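Local coordinates for protein aminopeptidase YwaD (Bacillus subtilis, PDB 6HC7) that hydrolyses peptides to release a range of N-terminal amino acids, arginine, lysine and leucine among them, as a secreted zinc aminopeptidase of the M28 family, at residues L41-K46 with M270-R275. Residues are numbered along the deposited sequence; the frame is centred on the assembly and turned at random.
With SO4 (sulfate ion), chain F.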
ATOM      1  N   LEU A  41     -26.599   1.787 -14.138  1.00 64.43           N
ATOM      2  CA  LEU A  41     -25.548   1.599 -13.149  1.00 57.31           C
ATOM      3  C   LEU A  41     -25.244   2.935 -12.465  1.00 55.21           C
ATOM      4  O   LEU A  41     -24.272   3.603 -12.814  1.00 48.48           O
ATOM      5  CB  LEU A  41     -24.294   1.010 -13.811  1.00 49.50           C
ATOM      6  CG  LEU A  41     -24.495  -0.406 -14.365  1.00 51.59           C
ATOM      7  CD1 LEU A  41     -23.290  -0.873 -15.155  1.00 45.47           C
ATOM      8  CD2 LEU A  41     -24.814  -1.392 -13.239  1.00 48.98           C
ATOM      9  N   PRO A  42     -26.074   3.314 -11.471  1.00 55.68           N
ATOM     10  CA  PRO A  42     -26.028   4.628 -10.813  1.00 48.65           C
ATOM     11  C   PRO A  42     -24.909   4.773  -9.773  1.00 44.91           C
ATOM     12  O   PRO A  42     -25.186   4.906  -8.577  1.00 46.18           O
ATOM     13  CB  PRO A  42     -27.398   4.719 -10.137  1.00 48.43           C
ATOM     14  CG  PRO A  42     -27.717   3.289  -9.776  1.00 52.33           C
ATOM     15  CD  PRO A  42     -27.094   2.432 -10.866  1.00 52.71           C
ATOM     16  N   PHE A  43     -23.660   4.750 -10.227  1.00 46.22           N
ATOM     17  CA  PHE A  43     -22.518   4.991  -9.338  1.00 53.01           C
ATOM     18  C   PHE A  43     -22.491   6.437  -8.840  1.00 44.22           C
ATOM     19  O   PHE A  43     -22.346   7.362  -9.639  1.00 44.22           O
ATOM     20  CB  PHE A  43     -21.192   4.671 -10.043  1.00 47.93           C
ATOM     21  CG  PHE A  43     -20.005   4.686  -9.123  1.00 48.26           C
ATOM     22  CD1 PHE A  43     -19.327   5.873  -8.853  1.00 47.63           C
ATOM     23  CD2 PHE A  43     -19.572   3.525  -8.522  1.00 41.31           C
ATOM     24  CE1 PHE A  43     -18.251   5.891  -8.008  1.00 43.61           C
ATOM     25  CE2 PHE A  43     -18.489   3.540  -7.679  1.00 47.26           C
ATOM     26  CZ  PHE A  43     -17.832   4.725  -7.413  1.00 42.74           C
ATOM     27  N   LYS A  44     -22.605   6.622  -7.530  1.00 38.33           N
ATOM     28  CA  LYS A  44     -22.638   7.971  -6.957  1.00 45.20           C
ATOM     29  C   LYS A  44     -21.316   8.323  -6.265  1.00 45.73           C
ATOM     30  O   LYS A  44     -21.041   7.845  -5.153  1.00 43.09           O
ATOM     31  CB  LYS A  44     -23.795   8.108  -5.955  1.00 46.59           C
ATOM     32  CG  LYS A  44     -25.159   7.620  -6.453  1.00 51.75           C
ATOM     33  CD  LYS A  44     -25.959   8.695  -7.180  1.00 54.74           C
ATOM     34  CE  LYS A  44     -27.463   8.412  -7.079  1.00 55.63           C
ATOM     35  NZ  LYS A  44     -27.905   8.206  -5.655  1.00 51.72           N
ATOM     36  N   ALA A  45     -20.513   9.171  -6.911  1.00 41.57           N
ATOM     37  CA  ALA A  45     -19.196   9.528  -6.379  1.00 42.28           C
ATOM     38  C   ALA A  45     -19.297  10.247  -5.035  1.00 47.27           C
ATOM     39  O   ALA A  45     -18.356  10.196  -4.233  1.00 43.99           O
ATOM     40  CB  ALA A  45     -18.425  10.384  -7.368  1.00 42.27           C
ATOM     41  N   LYS A  46     -20.433  10.899  -4.785  1.00 41.70           N
ATOM     42  CA  LYS A  46     -20.636  11.601  -3.524  1.00 40.42           C
ATOM     43  C   LYS A  46     -20.614  10.608  -2.362  1.00 44.56           C
ATOM     44  O   LYS A  46     -20.067  10.905  -1.294  1.00 41.84           O
ATOM     45  CB  LYS A  46     -21.950  12.410  -3.556  1.00 42.86           C
ATOM     46  CG  LYS A  46     -23.163  11.837  -2.812  1.00 39.87           C
ATOM     47  CD  LYS A  46     -24.447  12.502  -3.295  1.00 42.59           C
ATOM     48  CE  LYS A  46     -25.686  11.746  -2.874  1.00 40.41           C
ATOM     49  NZ  LYS A  46     -26.866  12.206  -3.636  1.00 47.71           N
ATOM     50  N   MET A 270     -14.754   0.917  -4.397  1.00 31.94           N
ATOM     51  CA  MET A 270     -15.078  -0.478  -4.245  1.00 32.94           C
ATOM     52  C   MET A 270     -16.386  -0.625  -3.477  1.00 36.89           C
ATOM     53  O   MET A 270     -17.273  -1.376  -3.887  1.00 37.88           O
ATOM     54  CB  MET A 270     -13.939  -1.201  -3.535  1.00 32.50           C
ATOM     55  CG  MET A 270     -14.222  -2.648  -3.196  1.00 34.40           C
ATOM     56  SD  MET A 270     -14.989  -2.870  -1.587  1.00 36.75           S
ATOM     57  CE  MET A 270     -13.575  -2.833  -0.506  1.00 35.93           C
ATOM     58  N   LEU A 271     -16.516   0.123  -2.383  1.00 35.81           N
ATOM     59  CA  LEU A 271     -17.706   0.041  -1.546  1.00 34.88           C
ATOM     60  C   LEU A 271     -18.978   0.489  -2.266  1.00 39.09           C
ATOM     61  O   LEU A 271     -20.042  -0.146  -2.142  1.00 39.15           O
ATOM     62  CB  LEU A 271     -17.516   0.862  -0.272  1.00 33.42           C
ATOM     63  CG  LEU A 271     -16.677   0.152   0.788  1.00 30.85           C
ATOM     64  CD1 LEU A 271     -16.551   1.003   1.993  1.00 22.00           C
ATOM     65  CD2 LEU A 271     -17.295  -1.168   1.156  1.00 35.51           C
ATOM     66  N   GLU A 272     -18.872   1.582  -3.015  1.00 38.57           N
ATOM     67  CA  GLU A 272     -20.018   2.124  -3.741  1.00 39.18           C
ATOM     68  C   GLU A 272     -20.412   1.187  -4.882  1.00 39.57           C
ATOM     69  O   GLU A 272     -21.600   0.981  -5.165  1.00 39.86           O
ATOM     70  CB  GLU A 272     -19.704   3.525  -4.263  1.00 37.46           C
ATOM     71  CG  GLU A 272     -20.684   4.067  -5.278  1.00 41.60           C
ATOM     72  CD  GLU A 272     -22.014   4.448  -4.682  1.00 44.48           C
ATOM     73  OE1 GLU A 272     -22.199   4.294  -3.447  1.00 41.06           O
ATOM     74  OE2 GLU A 272     -22.870   4.909  -5.471  1.00 48.21           O
ATOM     75  N   MET A 273     -19.408   0.598  -5.515  1.00 37.18           N
ATOM     76  CA  MET A 273     -19.650  -0.410  -6.534  1.00 42.29           C
ATOM     77  C   MET A 273     -20.409  -1.617  -5.977  1.00 40.78           C
ATOM     78  O   MET A 273     -21.269  -2.162  -6.655  1.00 39.72           O
ATOM     79  CB  MET A 273     -18.343  -0.878  -7.162  1.00 40.73           C
ATOM     80  CG  MET A 273     -18.583  -1.674  -8.407  1.00 40.68           C
ATOM     81  SD  MET A 273     -17.144  -2.600  -8.899  1.00 52.87           S
ATOM     82  CE  MET A 273     -15.898  -1.282  -8.799  1.00 34.13           C
ATOM     83  N   ALA A 274     -20.102  -2.039  -4.754  1.00 36.50           N
ATOM     84  CA  ALA A 274     -20.869  -3.124  -4.167  1.00 38.62           C
ATOM     85  C   ALA A 274     -22.323  -2.691  -4.024  1.00 41.70           C
ATOM     86  O   ALA A 274     -23.227  -3.496  -4.217  1.00 45.81           O
ATOM     87  CB  ALA A 274     -20.302  -3.544  -2.825  1.00 35.84           C
ATOM     88  N   ARG A 275     -22.539  -1.414  -3.711  1.00 43.26           N
ATOM     89  CA  ARG A 275     -23.887  -0.875  -3.517  1.00 45.27           C
ATOM     90  C   ARG A 275     -24.695  -0.858  -4.816  1.00 46.26           C
ATOM     91  O   ARG A 275     -25.886  -1.168  -4.826  1.00 47.77           O
ATOM     92  CB  ARG A 275     -23.828   0.541  -2.937  1.00 44.90           C
ATOM     93  CG  ARG A 275     -25.191   1.206  -2.775  1.00 44.58           C
ATOM     94  CD  ARG A 275     -25.155   2.652  -3.227  1.00 50.20           C
ATOM     95  NE  ARG A 275     -26.441   3.082  -3.772  1.00 60.06           N
ATOM     96  CZ  ARG A 275     -26.577   3.842  -4.856  1.00 58.36           C
ATOM     97  NH1 ARG A 275     -25.496   4.252  -5.507  1.00 48.22           N
ATOM     98  NH2 ARG A 275     -27.788   4.192  -5.290  1.00 62.52           N
TER
HETATM   99  S   SO4 F 503     -30.226   2.153  -1.895  1.00102.29           S
HETATM  100  O1  SO4 F 503     -30.422   3.491  -2.468  1.00 77.45           O
HETATM  101  O2  SO4 F 503     -28.863   1.676  -2.135  1.00 78.60           O
HETATM  102  O3  SO4 F 503     -30.464   2.220  -0.454  1.00 90.98           O
HETATM  103  O4  SO4 F 503     -31.160   1.201  -2.510  1.00 92.63           O
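E272, on helix 260-277, reaches across to F43 and K44 and illustrates how one buried carboxylate can tie an N-terminal segment to a helix of the M28 peptidase domain. Its CB lies 3.6 Å from F43 CE2. CG, placed anti to the backbone N (chi1 167°), sits over one face of the F43 ring as a CH-pi contact, 3.5 Å from the centroid and displaced toward CE2. A bend at chi2 then carries CD away toward the K44 backbone, with the carboxylate plane nearly perpendicular to the ring. OE1 is hydrogen-bonded to H47 ND1, in the first turn of helix 45-59. E272 OE2 accepts a hydrogen bond from the backbone N-H of K44, 2.7 Å from N to OE2, on its anti side and tilted from the carboxylate plane, and forms a salt bridge with R275 NH1 whose hydrogen bond is weak. That same NH1 of R275 donates to P42 O at 3.2 Å, close to the line of the carbonyl bond, while R275 NE hydrogen-bonds almost straight to O2 of a sulfate probably from the crystallisation liquor. Losing this guanidinium to a leucine would probably leave E272 OE2 without its charged mate and P42 O without this donor. F43 also packs on helix 412-430, whose Q416 side chain hydrogen-bonds F43 O and A45 N. The buried carboxylate's charge is probably offset by R275, with the K44 N-H as a second donor, consistent with E272 staying ionised.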